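PDB 2CNQ: phosphoribosylaminoimidazole-succinocarboxamide synthase from Saccharomyces cerevisiae, which catalyses the ATP-dependent joining of L-aspartate to the carboxylate of CAIR, giving SAICAR in the de novo pathway of purine biosynthesis. Local coordinates for residues K53-L56 against L57-S61; L93-P96 against K97-T100; P176-A179 against A180-V183; K197-S200 against K201-Y205; V278-Q282 against D283-R287. All coordinates share one frame; numbering follows the deposited sequence. Where two conformers were deposited one is given.

Contact 1 (K53-L56 against L57-S61); sequences KGIL and LTKLS
Gly54 O takes two hydrogen bonds from Thr58, one from the backbone N and one from the hydroxyl OG1 at 2.8 Å, and the two donors reach it from opposite faces of the carbonyl plane. The Thr58 hydroxyl lies beside its own backbone N (chi1 -62°), which turns it back along the helix toward that carbonyl; a buried hydroxyl is satisfied without leaving its own turn. Ser61 repeats the scheme on Leu57 O, its OG bonding at 2.8 Å. Further backbone bonds run from Leu57 N to Lys53 O and from Lys59 N to Ile55 O, the latter almost straight at 175°.

These are the i to i+4 links of the first turns of helix 53-67, one flank of which faces strand 228-245 and another helix 282-300. The polar ends of both lysines leave the helix: Lys53 NZ forms a salt bridge with Asp239, a residue of the AMZ pocket, and Lys59 NZ, in the conformer given, one with Asp104.

Leu57 runs obliquely to Lys53, its methyl CD1 3.7 Å from Lys53 NZ and its CG by Lys53 O. With an alanine here the branched end is gone, which is likely to leave a gap beside Lys53 and against Thr237.

Among apolar contacts, Leu56 and Leu60 run side by side, their CD2 atoms 4.2 Å apart, both facing helix 282-300. Ile55 CG2 lies 3.9 Å from Lys59 CG, aliphatic against aliphatic.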
loop_
_atom_site.group_PDB
_atom_site.type_symbol
_atom_site.label_atom_id
_atom_site.label_comp_id
_atom_site.label_asym_id
_atom_site.label_seq_id
_atom_site.Cartn_x
_atom_site.Cartn_y
_atom_site.Cartn_z
ATOM N N LYS A 53 5.774 0.840 12.281
ATOM C CA LYS A 53 5.342 1.059 10.917
ATOM C C LYS A 53 4.101 0.280 10.622
ATOM O O LYS A 53 3.224 0.771 9.948
ATOM C CB LYS A 53 6.461 0.664 10.004
ATOM C CG LYS A 53 6.113 0.725 8.547
ATOM C CD LYS A 53 7.323 0.438 7.713
ATOM C CE LYS A 53 6.976 0.235 6.275
ATOM N NZ LYS A 53 6.524 -1.149 6.007
ATOM N N GLY A 54 4.037 -0.961 11.081
ATOM C CA GLY A 54 2.882 -1.750 10.786
ATOM C C GLY A 54 1.640 -1.243 11.413
ATOM O O GLY A 54 0.555 -1.398 10.873
ATOM N N ILE A 55 1.761 -0.631 12.570
ATOM C CA ILE A 55 0.622 0.025 13.164
ATOM C C ILE A 55 0.176 1.148 12.252
ATOM O O ILE A 55 -0.978 1.319 11.979
ATOM C CB ILE A 55 0.971 0.531 14.544
ATOM C CG1 ILE A 55 1.235 -0.662 15.466
ATOM C CG2 ILE A 55 -0.146 1.392 15.052
ATOM C CD1 ILE A 55 1.718 -0.270 16.815
ATOM N N LEU A 56 1.119 1.919 11.751
ATOM C CA LEU A 56 0.773 3.005 10.849
ATOM C C LEU A 56 0.113 2.496 9.623
ATOM O O LEU A 56 -0.897 3.044 9.181
ATOM C CB LEU A 56 2.006 3.795 10.542
ATOM C CG LEU A 56 1.775 5.059 9.759
ATOM C CD1 LEU A 56 2.829 6.035 10.120
ATOM C CD2 LEU A 56 1.785 4.844 8.282
ATOM N N LEU A 57 0.627 1.442 9.038
ATOM C CA LEU A 57 0.012 0.938 7.826
ATOM C C LEU A 57 -1.382 0.491 8.101
ATOM O O LEU A 57 -2.252 0.663 7.270
ATOM C CB LEU A 57 0.795 -0.209 7.276
ATOM C CG LEU A 57 2.242 0.053 6.960
ATOM C CD1 LEU A 57 2.861 -1.209 6.472
ATOM C CD2 LEU A 57 2.416 1.177 6.006
ATOM N N THR A 58 -1.588 -0.109 9.245
ATOM C CA THR A 58 -2.872 -0.593 9.616
ATOM C C THR A 58 -3.811 0.542 9.817
ATOM O O THR A 58 -4.881 0.591 9.253
ATOM C CB THR A 58 -2.757 -1.438 10.869
ATOM O OG1 THR A 58 -1.928 -2.557 10.613
ATOM C CG2 THR A 58 -4.077 -1.949 11.311
ATOM N N LYS A 59 -3.426 1.471 10.669
ATOM C CA LYS A 59 -4.298 2.562 10.993
ATOM C C LYS A 59 -4.605 3.416 9.793
ATOM O O LYS A 59 -5.704 3.864 9.610
ATOM C CB LYS A 59 -3.634 3.400 12.071
ATOM C CG LYS A 59 -3.404 2.662 13.376
ATOM C CD LYS A 59 -4.653 2.103 14.057
ATOM C CE LYS A 59 -4.226 1.226 15.248
ATOM N NZ LYS A 59 -5.360 0.910 16.165
ATOM N N LEU A 60 -3.621 3.644 8.969
ATOM C CA LEU A 60 -3.841 4.458 7.800
ATOM C C LEU A 60 -4.754 3.732 6.837
ATOM O O LEU A 60 -5.633 4.314 6.267
ATOM C CB LEU A 60 -2.532 4.842 7.185
ATOM C CG LEU A 60 -2.612 5.855 6.068
ATOM C CD1 LEU A 60 -3.450 7.053 6.399
ATOM C CD2 LEU A 60 -1.225 6.274 5.729
ATOM N N SER A 61 -4.529 2.447 6.684
ATOM C CA SER A 61 -5.449 1.689 5.877
ATOM C C SER A 61 -6.839 1.823 6.389
ATOM O O SER A 61 -7.758 2.006 5.623
ATOM C CB SER A 61 -5.085 0.229 5.882
ATOM O OG SER A 61 -3.908 -0.029 5.170
#

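Contact 2 (L93-P96 against K97-T100); sequences LSEP and KYKT
The start of helix 96-102 is built here, with Glu95 at the N-cap position and Leu93 reaching from the preceding loop to Tyr98. Leu93 CD2 comes 3.8 Å from Tyr98 CB, the two side chains crossing at about a right angle; the leucine methyl and the root of the tyrosine form the buried part of the contact, which continues onto Ile11. Pro96 suits the first turn because the N-H it lacks would have no carbonyl one turn earlier in the helix to bond.

Glu95 O accepts from both Tyr98 N and Lys99 N. The bond from Lys99 N is 2.8 Å and nearly straight (172°), whereas that from Tyr98 N is more bent, at 139°; the donors lie on opposite faces of the carbonyl plane. Pro96 O accepts from Thr100 N at 3.0 Å and, in the conformer given, Thr100 OG1 also donates to it at 2.8 Å. There OG1 stands between its backbone N and carbonyl carbon (chi1 58°), a setting that swings the hydroxyl back to this oxygen.

The Tyr98 ring has Lys97 CB over one face, and Glu95 OE1 stands at its edge, 3.9 Å from CE2. That oxygen has its salt bridge with Lys92, and Tyr98 OH bonds Asp9. A carboxylate beside the ring's edge meets the slightly positive C-H rim rather than the electron-rich face, so the neighbourhood is probably mildly favourable electrostatically.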
loop_
_atom_site.group_PDB
_atom_site.type_symbol
_atom_site.label_atom_id
_atom_site.label_comp_id
_atom_site.label_asym_id
_atom_site.label_seq_id
_atom_site.Cartn_x
_atom_site.Cartn_y
_atom_site.Cartn_z
ATOM N N LEU A 93 -4.697 -15.409 22.170
ATOM C CA LEU A 93 -4.033 -14.302 21.510
ATOM C C LEU A 93 -4.202 -12.989 22.208
ATOM O O LEU A 93 -3.566 -12.032 21.852
ATOM C CB LEU A 93 -4.468 -14.201 20.081
ATOM C CG LEU A 93 -4.045 -15.389 19.242
ATOM C CD1 LEU A 93 -4.530 -15.177 17.835
ATOM C CD2 LEU A 93 -2.571 -15.590 19.252
ATOM N N SER A 94 -5.038 -12.958 23.236
ATOM C CA SER A 94 -5.090 -11.809 24.105
ATOM C C SER A 94 -4.082 -11.849 25.200
ATOM O O SER A 94 -3.921 -10.874 25.894
ATOM C CB SER A 94 -6.455 -11.701 24.719
ATOM O OG SER A 94 -7.419 -11.339 23.772
ATOM N N GLU A 95 -3.428 -12.962 25.398
ATOM C CA GLU A 95 -2.377 -13.026 26.388
ATOM C C GLU A 95 -1.300 -12.114 25.911
ATOM O O GLU A 95 -1.049 -12.012 24.729
ATOM C CB GLU A 95 -1.867 -14.440 26.536
ATOM C CG GLU A 95 -2.959 -15.342 27.053
ATOM C CD GLU A 95 -2.644 -16.794 27.008
ATOM O OE1 GLU A 95 -1.541 -17.184 26.600
ATOM O OE2 GLU A 95 -3.558 -17.567 27.339
ATOM N N PRO A 96 -0.624 -11.428 26.800
ATOM C CA PRO A 96 0.287 -10.359 26.397
ATOM C C PRO A 96 1.371 -10.774 25.464
ATOM O O PRO A 96 1.744 -9.980 24.641
ATOM C CB PRO A 96 0.818 -9.808 27.677
ATOM C CG PRO A 96 0.404 -10.686 28.682
ATOM C CD PRO A 96 -0.799 -11.485 28.238
ATOM N N LYS A 97 1.876 -11.991 25.579
ATOM C CA LYS A 97 2.910 -12.409 24.689
ATOM C C LYS A 97 2.470 -12.270 23.262
ATOM O O LYS A 97 3.270 -12.000 22.392
ATOM C CB LYS A 97 3.235 -13.854 24.963
ATOM C CG LYS A 97 4.315 -14.441 24.134
ATOM C CD LYS A 97 4.451 -15.919 24.412
ATOM C CE LYS A 97 4.974 -16.214 25.755
ATOM N NZ LYS A 97 5.227 -17.640 25.915
ATOM N N TYR A 98 1.201 -12.497 23.008
ATOM C CA TYR A 98 0.655 -12.399 21.673
ATOM C C TYR A 98 0.035 -11.079 21.417
ATOM O O TYR A 98 0.192 -10.522 20.353
ATOM C CB TYR A 98 -0.347 -13.516 21.464
ATOM C CG TYR A 98 0.251 -14.848 21.777
ATOM C CD1 TYR A 98 1.309 -15.339 21.048
ATOM C CD2 TYR A 98 -0.198 -15.567 22.861
ATOM C CE1 TYR A 98 1.897 -16.515 21.375
ATOM C CE2 TYR A 98 0.385 -16.765 23.192
ATOM C CZ TYR A 98 1.445 -17.216 22.476
ATOM O OH TYR A 98 2.010 -18.406 22.827
ATOM N N LYS A 99 -0.708 -10.561 22.374
ATOM C CA LYS A 99 -1.414 -9.340 22.142
ATOM C C LYS A 99 -0.471 -8.223 21.792
ATOM O O LYS A 99 -0.760 -7.399 20.951
ATOM C CB LYS A 99 -2.270 -9.009 23.318
ATOM C CG LYS A 99 -3.195 -7.897 23.017
ATOM C CD LYS A 99 -4.115 -7.613 24.148
ATOM C CE LYS A 99 -5.188 -6.689 23.718
ATOM N NZ LYS A 99 -5.760 -6.075 24.926
ATOM N N THR A 100 0.668 -8.190 22.419
ATOM C CA THR A 100 1.603 -7.129 22.124
ATOM C C THR A 100 2.121 -7.224 20.708
ATOM O O THR A 100 2.542 -6.238 20.155
ATOM C CB THR A 100 2.753 -7.134 23.084
ATOM O OG1 THR A 100 3.376 -8.392 23.014
ATOM C CG2 THR A 100 2.330 -6.782 24.477
#

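Contact 3 (P176-A179 against A180-V183); sequences PAQA and AELV
Ala177 O is gripped by two donors: the backbone N of Glu181, at 3.0 Å, and a water that donates to it at 2.7 Å. The same water donates to Glu181 OE2, also at 2.7 Å, and so closes a bridge over one turn of the short helix 176-183. The Glu181 chain can meet it because CG lies beside the backbone N (chi1 -66°) and a second bend at chi2 curls the carboxylate back along the helix. On this exposed side a long, charged residue can share its water with the backbone.

Pro176 opens the helix, where a residue without an N-H costs nothing, and its O accepts from Ala180 N. The small CB of buried Ala179 suits its close approach to Pro161, Leu117 and Ser188 of helix 185-209; Ala180 also touches Ser188. At the far end Val183 N bonds Ala179 O at 2.8 Å, its side chain resting on strand 113-122.

Gln178, in the conformer given, crosses Glu181 at about a right angle, its NE2 3.9 Å from Glu181 CB. A bend at chi2 brings that nitrogen obliquely past Leu182, 3.8 Å from Leu182 CD2.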
loop_
_atom_site.group_PDB
_atom_site.type_symbol
_atom_site.label_atom_id
_atom_site.label_comp_id
_atom_site.label_asym_id
_atom_site.label_seq_id
_atom_site.Cartn_x
_atom_site.Cartn_y
_atom_site.Cartn_z
ATOM N N PRO A 176 -2.865 -1.893 -19.596
ATOM C CA PRO A 176 -4.219 -2.290 -19.313
ATOM C C PRO A 176 -4.696 -3.404 -20.191
ATOM O O PRO A 176 -5.406 -4.270 -19.738
ATOM C CB PRO A 176 -4.990 -1.008 -19.498
ATOM C CG PRO A 176 -3.998 0.062 -19.159
ATOM C CD PRO A 176 -2.730 -0.448 -19.739
ATOM N N ALA A 177 -4.263 -3.419 -21.436
ATOM C CA ALA A 177 -4.673 -4.495 -22.302
ATOM C C ALA A 177 -4.167 -5.812 -21.809
ATOM O O ALA A 177 -4.871 -6.798 -21.805
ATOM C CB ALA A 177 -4.209 -4.221 -23.698
ATOM N N GLN A 178 -2.924 -5.855 -21.372
ATOM C CA GLN A 178 -2.405 -7.090 -20.825
ATOM C C GLN A 178 -3.082 -7.441 -19.537
ATOM O O GLN A 178 -3.345 -8.592 -19.279
ATOM C CB GLN A 178 -0.916 -6.991 -20.688
ATOM C CG GLN A 178 -0.278 -8.202 -20.069
ATOM C CD GLN A 178 -0.492 -9.453 -20.839
ATOM O OE1 GLN A 178 -0.369 -9.469 -22.059
ATOM N NE2 GLN A 178 -0.703 -10.539 -20.127
ATOM N N ALA A 179 -3.406 -6.455 -18.729
ATOM C CA ALA A 179 -4.154 -6.746 -17.544
ATOM C C ALA A 179 -5.465 -7.396 -17.889
ATOM O O ALA A 179 -5.886 -8.316 -17.228
ATOM C CB ALA A 179 -4.381 -5.508 -16.758
ATOM N N ALA A 180 -6.101 -6.932 -18.959
ATOM C CA ALA A 180 -7.355 -7.514 -19.378
ATOM C C ALA A 180 -7.145 -8.915 -19.880
ATOM O O ALA A 180 -8.019 -9.740 -19.737
ATOM C CB ALA A 180 -7.980 -6.668 -20.426
ATOM N N GLU A 181 -6.005 -9.227 -20.449
ATOM C CA GLU A 181 -5.701 -10.594 -20.760
ATOM C C GLU A 181 -5.689 -11.446 -19.531
ATOM O O GLU A 181 -6.138 -12.577 -19.552
ATOM C CB GLU A 181 -4.369 -10.698 -21.452
ATOM C CG GLU A 181 -4.344 -10.076 -22.786
ATOM C CD GLU A 181 -5.334 -10.672 -23.723
ATOM O OE1 GLU A 181 -5.368 -11.918 -23.820
ATOM O OE2 GLU A 181 -6.085 -9.927 -24.380
ATOM N N LEU A 182 -5.157 -10.925 -18.448
ATOM C CA LEU A 182 -5.074 -11.673 -17.241
ATOM C C LEU A 182 -6.367 -11.804 -16.524
ATOM O O LEU A 182 -6.661 -12.855 -15.986
ATOM C CB LEU A 182 -4.068 -11.033 -16.315
ATOM C CG LEU A 182 -2.662 -10.997 -16.816
ATOM C CD1 LEU A 182 -1.797 -10.293 -15.807
ATOM C CD2 LEU A 182 -2.128 -12.363 -17.103
ATOM N N VAL A 183 -7.151 -10.751 -16.478
ATOM C CA VAL A 183 -8.288 -10.729 -15.591
ATOM C C VAL A 183 -9.619 -10.612 -16.260
ATOM O O VAL A 183 -10.615 -10.664 -15.580
ATOM C CB VAL A 183 -8.156 -9.684 -14.501
ATOM C CG1 VAL A 183 -6.788 -9.787 -13.871
ATOM C CG2 VAL A 183 -8.416 -8.302 -15.023
HETATM O O HOH W 1 -6.741 -7.425 -23.616
#

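Contact 4 (K197-S200 against K201-Y205); sequences KLYS and KCKDY
Residues 197-200 and 201-205 form consecutive turns of one regular helix, joined by i to i+4 hydrogen bonds. Lys203 N to Tyr199 O is the shortest at 2.7 Å; Lys201 N to Lys197 O, Cys202 N to Leu198 O and Asp204 N to Ser200 O complete the set.

Across the same turn Lys203 lies on Tyr199. Its CB stands over one ring face in a CH-pi contact, 4.1 Å from the centroid, and in the conformer given the chain then runs obliquely toward the phenol end, bringing CD to 3.2 Å from Tyr199 OH. The tyrosine CG is anti to the backbone N (chi1 167°), which sends the ring outward with a lean toward the next turn, where Lys203 can lie on its face, while OH bonds Ile213 O. Replacing Tyr199 with an alanine would probably leave the Lys203 methylenes without their aromatic support and Ile213 O without this donor. In that same lysine conformer, bends at chi3 and chi4 turn Lys203 NZ to Asp204 OD2, a 2.9 Å salt bridge meeting the carboxylate on its syn side, so a lysine serves both ring and acid.

Leu198 and Cys202, buried, face strand 211-223, and Lys201 NZ pairs with Asp71. This is an amphipathic helix, 185-209, packed by its apolar side against the mixed sheet and by Cys202 against helix 53-67.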
loop_
_atom_site.group_PDB
_atom_site.type_symbol
_atom_site.label_atom_id
_atom_site.label_comp_id
_atom_site.label_asym_id
_atom_site.label_seq_id
_atom_site.Cartn_x
_atom_site.Cartn_y
_atom_site.Cartn_z
ATOM N N LYS A 197 -11.246 6.149 -9.817
ATOM C CA LYS A 197 -12.225 6.849 -9.040
ATOM C C LYS A 197 -11.793 6.970 -7.599
ATOM O O LYS A 197 -11.862 8.022 -7.012
ATOM C CB LYS A 197 -13.535 6.127 -9.139
ATOM C CG LYS A 197 -14.660 6.924 -8.601
ATOM C CD LYS A 197 -15.969 6.214 -8.733
ATOM C CE LYS A 197 -16.461 6.182 -10.131
ATOM N NZ LYS A 197 -17.910 5.826 -10.153
ATOM N N LEU A 198 -11.351 5.859 -7.025
ATOM C CA LEU A 198 -10.907 5.877 -5.655
ATOM C C LEU A 198 -9.728 6.772 -5.508
ATOM O O LEU A 198 -9.657 7.575 -4.605
ATOM C CB LEU A 198 -10.575 4.487 -5.167
ATOM C CG LEU A 198 -11.696 3.478 -5.205
ATOM C CD1 LEU A 198 -11.195 2.147 -4.757
ATOM C CD2 LEU A 198 -12.862 3.915 -4.368
ATOM N N TYR A 199 -8.771 6.626 -6.380
ATOM C CA TYR A 199 -7.608 7.453 -6.316
ATOM C C TYR A 199 -7.970 8.908 -6.389
ATOM O O TYR A 199 -7.481 9.688 -5.620
ATOM C CB TYR A 199 -6.641 7.113 -7.440
ATOM C CG TYR A 199 -5.587 8.134 -7.577
ATOM C CD1 TYR A 199 -4.485 8.113 -6.790
ATOM C CD2 TYR A 199 -5.724 9.143 -8.487
ATOM C CE1 TYR A 199 -3.539 9.109 -6.881
ATOM C CE2 TYR A 199 -4.794 10.139 -8.586
ATOM C CZ TYR A 199 -3.701 10.109 -7.775
ATOM O OH TYR A 199 -2.835 11.131 -7.926
ATOM N N SER A 200 -8.797 9.289 -7.334
ATOM C CA SER A 200 -9.101 10.685 -7.502
ATOM C C SER A 200 -9.754 11.253 -6.286
ATOM O O SER A 200 -9.452 12.368 -5.901
ATOM C CB SER A 200 -9.979 10.897 -8.698
ATOM O OG SER A 200 -9.187 10.768 -9.854
ATOM N N LYS A 201 -10.660 10.519 -5.686
ATOM C CA LYS A 201 -11.302 10.994 -4.490
ATOM C C LYS A 201 -10.290 11.209 -3.416
ATOM O O LYS A 201 -10.310 12.204 -2.719
ATOM C CB LYS A 201 -12.341 10.006 -4.056
ATOM C CG LYS A 201 -13.038 10.412 -2.809
ATOM C CD LYS A 201 -14.160 9.497 -2.424
ATOM C CE LYS A 201 -14.680 9.846 -1.071
ATOM N NZ LYS A 201 -15.956 9.228 -0.784
ATOM N N CYS A 202 -9.399 10.260 -3.240
ATOM C CA CYS A 202 -8.404 10.380 -2.225
ATOM C C CYS A 202 -7.406 11.458 -2.540
ATOM O O CYS A 202 -6.971 12.167 -1.660
ATOM C CB CYS A 202 -7.720 9.055 -2.001
ATOM S SG CYS A 202 -8.816 7.804 -1.407
ATOM N N LYS A 203 -7.053 11.582 -3.799
ATOM C CA LYS A 203 -6.136 12.596 -4.240
ATOM C C LYS A 203 -6.672 13.959 -3.915
ATOM O O LYS A 203 -5.969 14.814 -3.428
ATOM C CB LYS A 203 -5.915 12.474 -5.740
ATOM C CG LYS A 203 -4.943 13.487 -6.292
ATOM C CD LYS A 203 -4.883 13.622 -7.808
ATOM C CE LYS A 203 -6.223 13.563 -8.550
ATOM N NZ LYS A 203 -6.901 14.872 -8.718
ATOM N N ASP A 204 -7.932 14.186 -4.201
ATOM C CA ASP A 204 -8.495 15.499 -3.983
ATOM C C ASP A 204 -8.535 15.795 -2.513
ATOM O O ASP A 204 -8.221 16.883 -2.091
ATOM C CB ASP A 204 -9.851 15.589 -4.593
ATOM C CG ASP A 204 -9.798 15.646 -6.084
ATOM O OD1 ASP A 204 -10.879 15.525 -6.676
ATOM O OD2 ASP A 204 -8.707 15.822 -6.655
ATOM N N TYR A 205 -8.906 14.811 -1.724
ATOM C CA TYR A 205 -8.941 14.960 -0.305
ATOM C C TYR A 205 -7.570 15.269 0.221
ATOM O O TYR A 205 -7.374 16.158 1.032
ATOM C CB TYR A 205 -9.485 13.683 0.311
ATOM C CG TYR A 205 -9.216 13.594 1.764
ATOM C CD1 TYR A 205 -9.994 14.226 2.692
ATOM C CD2 TYR A 205 -8.116 12.892 2.201
ATOM C CE1 TYR A 205 -9.673 14.148 4.030
ATOM C CE2 TYR A 205 -7.779 12.822 3.501
ATOM C CZ TYR A 205 -8.569 13.449 4.420
ATOM O OH TYR A 205 -8.268 13.429 5.739
#

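Contact 5 (V278-Q282 against D283-R287); sequences VKMPQ and DIVDR
The amide of Gln282 and the carboxylate of Asp286 meet with their planes 37° apart. Gln282 NE2 donates to Asp286 OD2 at 2.8 Å (154°); the acceptor lies in the amide plane, but the nitrogen approaches from above the carboxylate plane. Gln282 CG is anti to the backbone N (chi1 -172°) and a bend at chi2 returns the amide toward the next turn. A second flat pair follows: Arg287 presents the edge of its guanidinium to Asp283, NH1 reaching OD2 on the syn side at 2.9 Å in a salt bridge. Both bonds are those of the conformers given for Gln282 and Arg287. Long, flexible polar residues suit this exposed side, where acids one turn away along the helix offer partners.

Pro281 occupies the N-cap position of helix 282-300. Its O accepts an almost straight bond from Val285 N at 2.9 Å and a weak one from Ile284 N; its own N is not needed for a helix bond, so a proline is tolerated. Asp286 N bonds Gln282 O.

On the apolar side, Met280 CB touches Val285 CG2 at 3.7 Å, the two chains crossing at about a right angle, and lies 4.1 Å from Ile284 CG2; the beta-branched pair offers it methyls from the first turn. Pro281 CD runs alongside Ile284 CG1 at 3.8 Å.

Pro281 and Ile284 both lean on Trp266 of helix 261-269, and Arg287 on Phe262 there; Met280 faces the loop residues Ile39 and Ile50, while Val278 pairs by backbone bonds with Glu47.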
loop_
_atom_site.group_PDB
_atom_site.type_symbol
_atom_site.label_atom_id
_atom_site.label_comp_id
_atom_site.label_asym_id
_atom_site.label_seq_id
_atom_site.Cartn_x
_atom_site.Cartn_y
_atom_site.Cartn_z
ATOM N N VAL A 278 20.145 -5.609 4.708
ATOM C CA VAL A 278 20.650 -4.274 4.868
ATOM C C VAL A 278 20.158 -3.716 6.169
ATOM O O VAL A 278 18.977 -3.696 6.451
ATOM C CB VAL A 278 20.236 -3.381 3.728
ATOM C CG1 VAL A 278 20.519 -1.940 4.015
ATOM C CG2 VAL A 278 20.956 -3.819 2.483
ATOM N N LYS A 279 21.086 -3.214 6.933
ATOM C CA LYS A 279 20.772 -2.549 8.154
ATOM C C LYS A 279 20.656 -1.093 7.858
ATOM O O LYS A 279 21.635 -0.430 7.531
ATOM C CB LYS A 279 21.852 -2.797 9.183
ATOM C CG LYS A 279 21.474 -2.206 10.545
ATOM C CD LYS A 279 21.519 -3.205 11.721
ATOM C CE LYS A 279 20.723 -2.709 12.935
ATOM N NZ LYS A 279 21.290 -1.472 13.466
ATOM N N MET A 280 19.451 -0.583 7.915
ATOM C CA MET A 280 19.279 0.828 7.772
ATOM C C MET A 280 19.922 1.474 8.954
ATOM O O MET A 280 19.623 1.111 10.074
ATOM C CB MET A 280 17.819 1.174 7.806
ATOM C CG MET A 280 17.039 0.646 6.649
ATOM S SD MET A 280 15.305 0.922 6.862
ATOM C CE MET A 280 14.977 -0.257 8.148
ATOM N N PRO A 281 20.760 2.464 8.733
ATOM C CA PRO A 281 21.255 3.211 9.848
ATOM C C PRO A 281 20.113 3.802 10.605
ATOM O O PRO A 281 19.049 4.064 10.060
ATOM C CB PRO A 281 22.084 4.302 9.184
ATOM C CG PRO A 281 22.508 3.682 7.897
ATOM C CD PRO A 281 21.314 2.913 7.460
ATOM N N GLN A 282 20.353 4.071 11.861
ATOM C CA GLN A 282 19.299 4.603 12.676
ATOM C C GLN A 282 18.730 5.863 12.088
ATOM O O GLN A 282 17.549 6.091 12.175
ATOM C CB GLN A 282 19.829 4.887 14.061
ATOM C CG GLN A 282 18.769 5.262 15.047
ATOM C CD GLN A 282 17.890 4.093 15.389
ATOM O OE1 GLN A 282 18.370 3.068 15.892
ATOM N NE2 GLN A 282 16.604 4.212 15.100
ATOM N N ASP A 283 19.559 6.698 11.505
ATOM C CA ASP A 283 19.084 7.914 10.912
ATOM C C ASP A 283 18.068 7.639 9.835
ATOM O O ASP A 283 17.104 8.368 9.687
ATOM C CB ASP A 283 20.292 8.599 10.285
ATOM C CG ASP A 283 19.964 9.852 9.637
ATOM O OD1 ASP A 283 19.471 10.719 10.354
ATOM O OD2 ASP A 283 20.196 9.976 8.421
ATOM N N ILE A 284 18.298 6.592 9.066
ATOM C CA ILE A 284 17.404 6.246 7.999
ATOM C C ILE A 284 16.151 5.634 8.545
ATOM O O ILE A 284 15.079 5.920 8.071
ATOM C CB ILE A 284 18.120 5.328 7.033
ATOM C CG1 ILE A 284 19.330 6.038 6.426
ATOM C CG2 ILE A 284 17.196 4.836 5.963
ATOM C CD1 ILE A 284 19.034 7.368 5.781
ATOM N N VAL A 285 16.272 4.793 9.557
ATOM C CA VAL A 285 15.092 4.293 10.226
ATOM C C VAL A 285 14.273 5.441 10.687
ATOM O O VAL A 285 13.075 5.510 10.462
ATOM C CB VAL A 285 15.486 3.433 11.423
ATOM C CG1 VAL A 285 14.278 3.085 12.240
ATOM C CG2 VAL A 285 16.202 2.203 10.982
ATOM N N ASP A 286 14.906 6.356 11.381
ATOM C CA ASP A 286 14.168 7.414 12.009
ATOM C C ASP A 286 13.550 8.317 10.988
ATOM O O ASP A 286 12.418 8.724 11.131
ATOM C CB ASP A 286 15.084 8.201 12.905
ATOM C CG ASP A 286 15.540 7.423 14.112
ATOM O OD1 ASP A 286 16.438 7.945 14.783
ATOM O OD2 ASP A 286 15.003 6.351 14.407
ATOM N N ARG A 287 14.272 8.620 9.936
ATOM C CA ARG A 287 13.769 9.521 8.923
ATOM C C ARG A 287 12.632 8.888 8.163
ATOM O O ARG A 287 11.677 9.534 7.811
ATOM C CB ARG A 287 14.903 9.913 8.005
ATOM C CG ARG A 287 15.842 10.895 8.688
ATOM C CD ARG A 287 17.166 11.015 7.991
ATOM N NE ARG A 287 17.019 11.678 6.717
ATOM C CZ ARG A 287 17.993 11.755 5.818
ATOM N NH1 ARG A 287 19.177 11.202 6.052
ATOM N NH2 ARG A 287 17.775 12.373 4.674
#

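How the contacts relate
The five contacts follow one another along the chain and none touches another. Contact 1 is the most central, its centre about 10 Å from the chain centre, and its Lys59 side chain lies about 4 Å from a nucleotide site that holds AMP or AMZ. The centres of contacts 2, 4 and 5 each lie about 19 Å from that of contact 1. Helix 53-67 connects the scene: contact 1 faces helix 282-300, which contact 5 opens, and later residues of helix 53-67, Trp64 and Phe67, touch Cys202 of contact 4. Contacts 3 and 4 lie on successive helices, their centres about 23 Å apart; the Glu181 side chain is about 6 Å from bound succinate, and that of Tyr199 about 9 Å from a bound AMZ in a separate pocket. Contacts 2 and 3 are farthest apart, their centres about 43 Å from each other.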